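Local atomic coordinates of putative alpha-L-fucosidase (PDB entry 3GZA), a protein that probably acts as an alpha-L-fucosidase, hydrolysing alpha-L-fucosyl linkages. Residues A[24-29]-A[74-79]; A[125-130]-A[174-179]; A[366-371]-A[411-416]. All blocks are in the same frame, centred on the assembly; numbering follows the deposited sequence. Where two conformers were deposited one is given.

Contact 1. Residues A[24-29]-A[74-79]; sequences AVFHYD and KFAVLT. With EDO (1,2-ethanediol), chain D.
Ala24, Val25 and Phe26 pair in parallel with Ala76, Val77 and Leu78, the axes of the two short strands approaching to 4.6 Å at an angle of 20°. The ladder runs from Ala24 N to Phe75 O, Val77 N to Ala24 O, Phe26 N to Val77 O (2.8 Å) and Thr79 N to Phe26 O. Past Phe26, where the first strand ends, the Thr79 side chain carries on the pairing: its OG1 accepts a bond from Tyr28 N at 3.1 Å. OG1 sits between the backbone N and the carbonyl carbon (chi1 59°), which puts CG2 anti to that carbon and over one face of the His27 ring. This methyl lies 3.9 Å from the ring centroid, 25° off the normal, a CH-pi contact offset toward the rim. His27 NE2 meets O1 of 1,2-ethanediol, probably a crystallisation additive, at 2.7 Å, a hydrogen bond in which either atom could be the donor. An alanine here would probably leave the Thr79 methyl without its aromatic face and the diol O1 without its partner. On the Phe26 side of the sheet, ring atom CE1 meets Ala76 CB at 3.9 Å, edge on, while Leu78 CD1 approaches Phe26 CB; Val25 CG2 and Val77 CB pack on the other face. Around the pair, strand 312-317 continues the sheet beside Val25 and strand 124-129 beside Ala76. Helix 110-121 covers Ala76 and Leu78 through Phe114, and Trp64 packs against the rings of Phe26 and Tyr28.

Contact 2. Residues A[125-130]-A[174-179]; sequences PGIYIG and GDLYMI
Pro125 O receives Tyr177 N at 2.8 Å, and Ile127 N binds Met178 O at 3.0 Å; these two bonds join the segments, the first from the loop residue before strand 178-181. The two run in directions 37° apart. Tyr177 CB lies against Pro125 O; CG stands anti to the backbone N (chi1 -176°), and the end of the side chain leads away. Gly126 lies beside Met178, its CA 3.3 Å from Met178 O: a CB built on it would come to 3.0 Å from Met178 CG, a clash, so the absence of a side chain suits this approach. The apolar layer begins with Ile127 CD1, which meets Leu176 CD1 at 3.8 Å, the two side chains crossing obliquely. In the one parallel bridge, Ile127 CB lies 3.9 Å from Ile179 CD1. Ile129 CD1 reaches Ile179 CG2 at 4.0 Å, though Ile179 was modelled in two conformers and both approaches describe one of them. In the next shell, Tyr177 OH is hydrogen-bonded to Lys16 O, fixing the far end of the ring, and Gln203 OE1 accepts from Leu176 N. Arg119 NH2 is bonded to Asp175 O. Helix 148-171 lies over the isoleucine face through Val166, Leu169 and Cys170, while helix 110-121 covers Pro125. Parallel neighbouring strands, joined through an intervening helix that packs on their outer face, form a beta-alpha-beta crossover, the repeating element of the TIM barrel to which this family belongs.

Contact 3. Residues A[366-371]-A[411-416]; sequences QSVNYC and EKFEPV
Val368 and Val416 form an antiparallel hydrogen-bonded pair, Val368 N to Val416 O at 2.9 Å and Val416 N to Val368 O at 3.0 Å, and Cys371 and Glu411 form a second such pair. Between them Phe413 N reaches Asn369 O at 2.8 Å, and the register slips by two residues between Val368 and Tyr370, where the 411-416 chain turns a corner at Glu414. Asn369 and Tyr370 both face Tyr440 on the other neighbouring strand, a classic beta bulge. Ring contacts follow on both faces. Lys412 CG lies over the Tyr370 ring, 3.9 Å from its centroid and 19° off the normal, and Lys412 CD continues to Tyr370 OH at 3.3 Å. Glu304, on helix 296-304, is hydrogen-bonded to that hydroxyl through OE2. In Phe413, CG sits between the backbone N and the carbonyl carbon (chi1 42°); one face of the ring lies against the Asn369-Tyr370 peptide, with Asn369 O 3.6 Å above the ring plane over its centre. Cys371 SG stands at the edge of the same ring, 5.0 Å from the Phe413 centroid, a sulfur-aromatic contact. The segments lie in one of two four-stranded antiparallel sheets that face each other, consistent with the beta sandwich of an F5/8 type C domain: Phe413 touches Val399, Val416 touches Ala390 and Cys371 touches Ile388 of the second sheet. One water accepts from Asn369 ND2 and Lys412 NZ and donates to Phe413 O at 2.7 Å, tying the side chains to the corner, while Asn369 OD1 accepts from Val442 N.

Contacts 1 and 2 lie side by side in one barrel sheet, their centres 9 Å apart, because strands 75-79 and 124-129 are neighbours: Ala76 O to Gly126 N at 2.8 Å and Leu78 O to Tyr128 N at 2.9 Å are probable hydrogen bonds. Contact 3 belongs to the separate sandwich, about 36 Å from contact 1 and 39 Å from contact 2, centre to centre. A bound buffer molecule, HEPES, lies about 8 Å from the His27 side chain and about 9 Å from that of Met178, which may mark an accessible site at this part of the barrel. The sodium ion, held by His31, Asp34 and Ile36, is about 10 Å from the Tyr28 side chain.

Contact 1. Residues A[24-29]-A[74-79]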
loop_
_atom_site.group_PDB
_atom_site.type_symbol
_atom_site.label_atom_id
_atom_site.label_comp_id
_atom_site.label_asym_id
_atom_site.label_seq_id
_atom_site.Cartn_x
_atom_site.Cartn_y
_atom_site.Cartn_z
ATOM N N ALA A 24 9.367 20.947 -19.547
ATOM C CA ALA A 24 8.096 20.914 -18.852
ATOM C C ALA A 24 8.078 19.832 -17.788
ATOM O O ALA A 24 8.685 18.763 -17.948
ATOM C CB ALA A 24 6.948 20.649 -19.842
ATOM N N VAL A 25 7.367 20.098 -16.704
ATOM C CA VAL A 25 7.090 19.087 -15.669
ATOM C C VAL A 25 5.525 18.945 -15.624
ATOM O O VAL A 25 4.762 19.922 -15.624
ATOM C CB VAL A 25 7.695 19.393 -14.283
ATOM C CG1 VAL A 25 7.116 20.692 -13.700
ATOM C CG2 VAL A 25 7.502 18.172 -13.343
ATOM N N PHE A 26 5.056 17.701 -15.621
ATOM C CA PHE A 26 3.665 17.346 -15.573
ATOM C C PHE A 26 3.378 16.716 -14.221
ATOM O O PHE A 26 3.959 15.665 -13.928
ATOM C CB PHE A 26 3.306 16.323 -16.677
ATOM C CG PHE A 26 3.479 16.836 -18.086
ATOM C CD1 PHE A 26 4.743 16.832 -18.684
ATOM C CD2 PHE A 26 2.421 17.388 -18.762
ATOM C CE1 PHE A 26 4.877 17.344 -19.993
ATOM C CE2 PHE A 26 2.567 17.838 -20.036
ATOM C CZ PHE A 26 3.815 17.826 -20.649
ATOM N N HIS A 27 2.584 17.393 -13.394
ATOM C CA HIS A 27 2.147 16.881 -12.106
ATOM C C HIS A 27 0.808 16.161 -12.260
ATOM O O HIS A 27 -0.127 16.703 -12.855
ATOM C CB HIS A 27 2.011 18.002 -11.074
ATOM C CG HIS A 27 3.316 18.539 -10.573
ATOM N ND1 HIS A 27 4.136 19.374 -11.313
ATOM C CD2 HIS A 27 3.935 18.354 -9.395
ATOM C CE1 HIS A 27 5.208 19.671 -10.591
ATOM N NE2 HIS A 27 5.106 19.069 -9.419
ATOM N N TYR A 28 0.709 14.934 -11.737
ATOM C CA TYR A 28 -0.496 14.147 -11.825
ATOM C C TYR A 28 -0.492 13.191 -10.635
ATOM O O TYR A 28 0.531 12.549 -10.376
ATOM C CB TYR A 28 -0.487 13.413 -13.160
ATOM C CG TYR A 28 -1.814 13.114 -13.822
ATOM C CD1 TYR A 28 -2.728 14.124 -13.977
ATOM C CD2 TYR A 28 -2.075 11.872 -14.349
ATOM C CE1 TYR A 28 -3.904 13.904 -14.656
ATOM C CE2 TYR A 28 -3.251 11.629 -15.012
ATOM C CZ TYR A 28 -4.122 12.657 -15.196
ATOM O OH TYR A 28 -5.283 12.481 -15.904
ATOM N N ASP A 29 -1.562 13.171 -9.887
ATOM C CA ASP A 29 -1.720 12.297 -8.742
ATOM C C ASP A 29 -3.211 12.142 -8.503
ATOM O O ASP A 29 -4.028 12.759 -9.189
ATOM C CB ASP A 29 -0.935 12.875 -7.540
ATOM C CG ASP A 29 -0.618 11.853 -6.437
ATOM O OD1 ASP A 29 -1.294 10.769 -6.351
ATOM O OD2 ASP A 29 0.306 12.170 -5.636
ATOM N N LYS A 74 12.258 21.090 -24.648
ATOM C CA LYS A 74 13.152 20.074 -25.198
ATOM C C LYS A 74 13.199 18.818 -24.334
ATOM O O LYS A 74 13.794 17.800 -24.735
ATOM C CB LYS A 74 14.562 20.636 -25.470
ATOM C CG LYS A 74 14.564 21.788 -26.450
ATOM C CD LYS A 74 14.047 21.374 -27.816
ATOM C CE LYS A 74 14.096 22.542 -28.805
ATOM N NZ LYS A 74 15.461 23.029 -28.984
ATOM N N PHE A 75 12.708 18.946 -23.103
ATOM C CA PHE A 75 12.632 17.814 -22.184
ATOM C C PHE A 75 11.309 17.890 -21.477
ATOM O O PHE A 75 10.680 18.969 -21.414
ATOM C CB PHE A 75 13.796 17.758 -21.193
ATOM C CG PHE A 75 13.857 18.913 -20.264
ATOM C CD1 PHE A 75 14.667 19.999 -20.575
ATOM C CD2 PHE A 75 13.276 18.875 -19.023
ATOM C CE1 PHE A 75 14.779 21.059 -19.718
ATOM C CE2 PHE A 75 13.383 19.923 -18.156
ATOM C CZ PHE A 75 14.185 21.021 -18.492
ATOM N N ALA A 76 10.845 16.754 -20.962
ATOM C CA ALA A 76 9.526 16.699 -20.277
ATOM C C ALA A 76 9.673 15.661 -19.157
ATOM O O ALA A 76 10.254 14.609 -19.357
ATOM C CB ALA A 76 8.376 16.322 -21.252
ATOM N N VAL A 77 9.141 16.016 -18.005
ATOM C CA VAL A 77 9.246 15.229 -16.773
ATOM C C VAL A 77 7.864 14.939 -16.232
ATOM O O VAL A 77 7.000 15.806 -16.223
ATOM C CB VAL A 77 10.073 16.043 -15.739
ATOM C CG1 VAL A 77 10.271 15.293 -14.406
ATOM C CG2 VAL A 77 11.441 16.475 -16.324
ATOM N N LEU A 78 7.656 13.718 -15.731
ATOM C CA LEU A 78 6.411 13.309 -15.112
ATOM C C LEU A 78 6.594 12.888 -13.677
ATOM O O LEU A 78 7.565 12.234 -13.354
ATOM C CB LEU A 78 5.848 12.080 -15.871
ATOM C CG LEU A 78 4.597 11.427 -15.289
ATOM C CD1 LEU A 78 3.381 12.393 -15.215
ATOM C CD2 LEU A 78 4.187 10.107 -16.042
ATOM N N THR A 79 5.683 13.326 -12.808
ATOM C CA THR A 79 5.664 12.897 -11.425
ATOM C C THR A 79 5.228 11.436 -11.339
ATOM O O THR A 79 4.026 11.121 -11.410
ATOM C CB THR A 79 4.729 13.752 -10.566
ATOM O OG1 THR A 79 3.410 13.661 -11.101
ATOM C CG2 THR A 79 5.149 15.221 -10.534
HETATM C C1 EDO D . 6.557 21.423 -7.741
HETATM O O1 EDO D . 6.713 20.033 -7.435
HETATM C C2 EDO D . 7.838 21.820 -8.402
HETATM O O2 EDO D . 8.839 21.870 -7.406
#

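Contact 2. Residues A[125-130]-A[174-179]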
loop_
_atom_site.group_PDB
_atom_site.type_symbol
_atom_site.label_atom_id
_atom_site.label_comp_id
_atom_site.label_asym_id
_atom_site.label_seq_id
_atom_site.Cartn_x
_atom_site.Cartn_y
_atom_site.Cartn_z
ATOM N N PRO A 125 12.954 12.489 -22.036
ATOM C CA PRO A 125 12.137 12.245 -20.857
ATOM C C PRO A 125 12.866 12.191 -19.571
ATOM O O PRO A 125 13.928 11.605 -19.523
ATOM C CB PRO A 125 11.548 10.832 -21.123
ATOM C CG PRO A 125 12.528 10.191 -21.960
ATOM C CD PRO A 125 13.230 11.232 -22.766
ATOM N N GLY A 126 12.311 12.810 -18.552
ATOM C CA GLY A 126 12.807 12.684 -17.199
ATOM C C GLY A 126 11.697 12.218 -16.268
ATOM O O GLY A 126 10.544 12.243 -16.607
ATOM N N ILE A 127 12.083 11.845 -15.048
ATOM C CA ILE A 127 11.119 11.323 -14.070
ATOM C C ILE A 127 11.287 12.048 -12.743
ATOM O O ILE A 127 12.414 12.228 -12.257
ATOM C CB ILE A 127 11.254 9.817 -13.894
ATOM C CG1 ILE A 127 10.932 9.044 -15.203
ATOM C CG2 ILE A 127 10.249 9.368 -12.824
ATOM C CD1 ILE A 127 11.176 7.531 -15.178
ATOM N N TYR A 128 10.179 12.490 -12.183
ATOM C CA TYR A 128 10.136 13.116 -10.867
ATOM C C TYR A 128 9.608 12.078 -9.884
ATOM O O TYR A 128 8.617 11.360 -10.165
ATOM C CB TYR A 128 9.228 14.337 -10.949
ATOM C CG TYR A 128 8.819 15.120 -9.724
ATOM C CD1 TYR A 128 8.065 14.562 -8.697
ATOM C CD2 TYR A 128 9.167 16.460 -9.614
ATOM C CE1 TYR A 128 7.681 15.305 -7.609
ATOM C CE2 TYR A 128 8.765 17.208 -8.540
ATOM C CZ TYR A 128 8.026 16.616 -7.525
ATOM O OH TYR A 128 7.599 17.395 -6.462
ATOM N N ILE A 129 10.230 12.028 -8.728
ATOM C CA ILE A 129 9.868 11.041 -7.708
ATOM C C ILE A 129 9.746 11.789 -6.389
ATOM O O ILE A 129 10.708 12.397 -5.924
ATOM C CB ILE A 129 10.983 9.957 -7.590
ATOM C CG1 ILE A 129 11.273 9.337 -8.956
ATOM C CG2 ILE A 129 10.525 8.860 -6.575
ATOM C CD1 ILE A 129 12.480 8.370 -8.955
ATOM N N GLY A 130 8.580 11.695 -5.762
ATOM C CA GLY A 130 8.348 12.306 -4.459
ATOM C C GLY A 130 8.491 11.244 -3.382
ATOM O O GLY A 130 7.715 10.270 -3.324
ATOM N N GLY A 174 14.246 3.206 -20.258
ATOM C CA GLY A 174 15.251 3.812 -21.139
ATOM C C GLY A 174 16.082 4.880 -20.446
ATOM O O GLY A 174 16.001 5.080 -19.244
ATOM N N ASP A 175 16.899 5.573 -21.247
ATOM C CA ASP A 175 17.807 6.613 -20.735
ATOM C C ASP A 175 17.050 7.883 -20.442
ATOM O O ASP A 175 16.219 8.336 -21.238
ATOM C CB ASP A 175 18.950 6.852 -21.705
ATOM C CG ASP A 175 19.874 5.640 -21.843
ATOM O OD1 ASP A 175 19.809 4.707 -21.004
ATOM O OD2 ASP A 175 20.703 5.607 -22.785
ATOM N N LEU A 176 17.296 8.445 -19.259
ATOM C CA LEU A 176 16.543 9.574 -18.754
ATOM C C LEU A 176 17.366 10.880 -18.721
ATOM O O LEU A 176 18.590 10.881 -18.584
ATOM C CB LEU A 176 16.093 9.289 -17.324
ATOM C CG LEU A 176 15.244 8.024 -17.149
ATOM C CD1 LEU A 176 14.988 7.721 -15.676
ATOM C CD2 LEU A 176 13.967 8.138 -17.962
ATOM N N TYR A 177 16.624 11.963 -18.849
ATOM C CA TYR A 177 17.192 13.300 -18.866
ATOM C C TYR A 177 17.569 13.729 -17.472
ATOM O O TYR A 177 18.643 14.277 -17.274
ATOM C CB TYR A 177 16.158 14.257 -19.484
ATOM C CG TYR A 177 16.670 15.667 -19.644
ATOM C CD1 TYR A 177 17.448 16.029 -20.725
ATOM C CD2 TYR A 177 16.293 16.681 -18.744
ATOM C CE1 TYR A 177 17.911 17.344 -20.883
ATOM C CE2 TYR A 177 16.795 17.976 -18.894
ATOM C CZ TYR A 177 17.553 18.315 -19.987
ATOM O OH TYR A 177 17.988 19.620 -20.144
HETATM N N MSE A 178 16.636 13.547 -16.545
HETATM C CA MSE A 178 16.898 13.843 -15.154
HETATM C C MSE A 178 16.033 12.941 -14.300
HETATM O O MSE A 178 15.028 12.367 -14.791
HETATM C CB MSE A 178 16.478 15.290 -14.795
HETATM C CG MSE A 178 15.031 15.595 -14.820
HETATM SE SE MSE A 178 14.547 17.259 -14.036
HETATM C CE MSE A 178 15.262 18.462 -15.371
ATOM N N ILE A 179 16.457 12.833 -13.043
ATOM C CA ILE A 179 15.660 12.290 -11.936
ATOM C C ILE A 179 15.571 13.488 -10.992
ATOM O O ILE A 179 16.608 14.018 -10.580
ATOM C CB ILE A 179 16.251 11.105 -11.176
ATOM C CG1 ILE A 179 16.236 9.831 -12.053
ATOM C CG2 ILE A 179 15.488 10.901 -9.843
ATOM C CD1 ILE A 179 14.869 9.278 -12.451
#

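Contact 3. Residues A[366-371]-A[411-416]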
loop_
_atom_site.group_PDB
_atom_site.type_symbol
_atom_site.label_atom_id
_atom_site.label_comp_id
_atom_site.label_asym_id
_atom_site.label_seq_id
_atom_site.Cartn_x
_atom_site.Cartn_y
_atom_site.Cartn_z
ATOM N N GLN A 366 19.578 50.774 -39.602
ATOM C CA GLN A 366 18.255 50.299 -39.265
ATOM C C GLN A 366 18.060 50.215 -37.765
ATOM O O GLN A 366 19.007 50.339 -36.986
ATOM C CB GLN A 366 18.030 48.932 -39.888
ATOM C CG GLN A 366 18.955 47.859 -39.327
ATOM C CD GLN A 366 18.864 46.590 -40.108
ATOM O OE1 GLN A 366 17.925 45.825 -39.936
ATOM N NE2 GLN A 366 19.873 46.329 -40.942
ATOM N N SER A 367 16.821 49.963 -37.381
ATOM C CA SER A 367 16.441 49.881 -35.983
ATOM C C SER A 367 16.962 48.600 -35.315
ATOM O O SER A 367 16.990 47.521 -35.929
ATOM C CB SER A 367 14.915 49.946 -35.860
ATOM O OG SER A 367 14.529 50.181 -34.517
ATOM N N VAL A 368 17.366 48.723 -34.057
ATOM C CA VAL A 368 17.831 47.574 -33.268
ATOM C C VAL A 368 17.405 47.808 -31.825
ATOM O O VAL A 368 17.545 48.917 -31.332
ATOM C CB VAL A 368 19.371 47.418 -33.294
ATOM C CG1 VAL A 368 19.790 46.137 -32.564
ATOM C CG2 VAL A 368 19.890 47.396 -34.705
ATOM N N ASN A 369 16.870 46.778 -31.156
ATOM C CA ASN A 369 16.501 46.917 -29.728
ATOM C C ASN A 369 16.791 45.697 -28.856
ATOM O O ASN A 369 16.484 45.689 -27.651
ATOM C CB ASN A 369 15.039 47.347 -29.564
ATOM C CG ASN A 369 14.070 46.277 -29.941
ATOM O OD1 ASN A 369 14.275 45.566 -30.914
ATOM N ND2 ASN A 369 12.987 46.157 -29.177
ATOM N N TYR A 370 17.360 44.658 -29.459
ATOM C CA TYR A 370 17.704 43.458 -28.723
ATOM C C TYR A 370 18.973 42.862 -29.255
ATOM O O TYR A 370 19.336 43.025 -30.406
ATOM C CB TYR A 370 16.688 42.333 -28.930
ATOM C CG TYR A 370 15.442 42.244 -28.117
ATOM C CD1 TYR A 370 15.398 41.479 -26.977
ATOM C CD2 TYR A 370 14.266 42.825 -28.554
ATOM C CE1 TYR A 370 14.247 41.340 -26.254
ATOM C CE2 TYR A 370 13.091 42.681 -27.834
ATOM C CZ TYR A 370 13.085 41.939 -26.690
ATOM O OH TYR A 370 11.920 41.744 -25.979
ATOM N N CYS A 371 19.688 42.199 -28.357
ATOM C CA CYS A 371 20.892 41.450 -28.692
ATOM C C CYS A 371 20.870 40.152 -27.921
ATOM O O CYS A 371 20.299 40.096 -26.835
ATOM C CB CYS A 371 22.159 42.195 -28.280
ATOM S SG CYS A 371 22.576 43.610 -29.253
ATOM N N GLU A 411 19.505 40.690 -24.129
ATOM C CA GLU A 411 19.519 42.094 -23.736
ATOM C C GLU A 411 18.489 42.851 -24.570
ATOM O O GLU A 411 18.445 42.698 -25.774
ATOM C CB GLU A 411 20.888 42.693 -24.014
ATOM C CG GLU A 411 22.001 42.380 -22.997
ATOM C CD GLU A 411 21.909 43.204 -21.712
ATOM O OE1 GLU A 411 20.865 43.857 -21.463
ATOM O OE2 GLU A 411 22.932 43.222 -20.967
ATOM N N LYS A 412 17.705 43.695 -23.911
ATOM C CA LYS A 412 16.682 44.519 -24.558
ATOM C C LYS A 412 16.955 45.931 -24.142
ATOM O O LYS A 412 17.207 46.190 -22.977
ATOM C CB LYS A 412 15.309 44.122 -24.045
ATOM C CG LYS A 412 14.107 44.851 -24.690
ATOM C CD LYS A 412 12.805 44.317 -24.066
ATOM C CE LYS A 412 11.554 44.826 -24.718
ATOM N NZ LYS A 412 11.373 46.285 -24.525
ATOM N N PHE A 413 16.865 46.863 -25.083
ATOM C CA PHE A 413 17.154 48.253 -24.793
ATOM C C PHE A 413 16.291 49.130 -25.671
ATOM O O PHE A 413 15.635 48.640 -26.574
ATOM C CB PHE A 413 18.655 48.537 -25.000
ATOM C CG PHE A 413 19.237 47.883 -26.230
ATOM C CD1 PHE A 413 19.195 48.519 -27.458
ATOM C CD2 PHE A 413 19.792 46.628 -26.160
ATOM C CE1 PHE A 413 19.711 47.911 -28.598
ATOM C CE2 PHE A 413 20.319 46.025 -27.296
ATOM C CZ PHE A 413 20.262 46.661 -28.512
ATOM N N GLU A 414 16.269 50.417 -25.351
ATOM C CA GLU A 414 15.505 51.398 -26.111
ATOM C C GLU A 414 16.034 51.358 -27.547
ATOM O O GLU A 414 17.241 51.381 -27.748
ATOM C CB GLU A 414 15.662 52.774 -25.467
ATOM C CG GLU A 414 14.881 53.892 -26.114
ATOM C CD GLU A 414 13.346 53.788 -25.942
ATOM O OE1 GLU A 414 12.848 52.904 -25.192
ATOM O OE2 GLU A 414 12.653 54.651 -26.559
ATOM N N PRO A 415 15.137 51.297 -28.548
ATOM C CA PRO A 415 15.592 51.139 -29.928
ATOM C C PRO A 415 16.456 52.265 -30.441
ATOM O O PRO A 415 16.220 53.414 -30.097
ATOM C CB PRO A 415 14.290 51.123 -30.736
ATOM C CG PRO A 415 13.255 50.770 -29.786
ATOM C CD PRO A 415 13.672 51.379 -28.484
ATOM N N VAL A 416 17.424 51.930 -31.278
ATOM C CA VAL A 416 18.300 52.910 -31.884
ATOM C C VAL A 416 18.438 52.579 -33.364
ATOM O O VAL A 416 18.280 51.431 -33.755
ATOM C CB VAL A 416 19.720 52.935 -31.237
ATOM C CG1 VAL A 416 19.650 53.423 -29.803
ATOM C CG2 VAL A 416 20.389 51.559 -31.327
HETATM O O HOH W 1 13.102 47.840 -26.531
#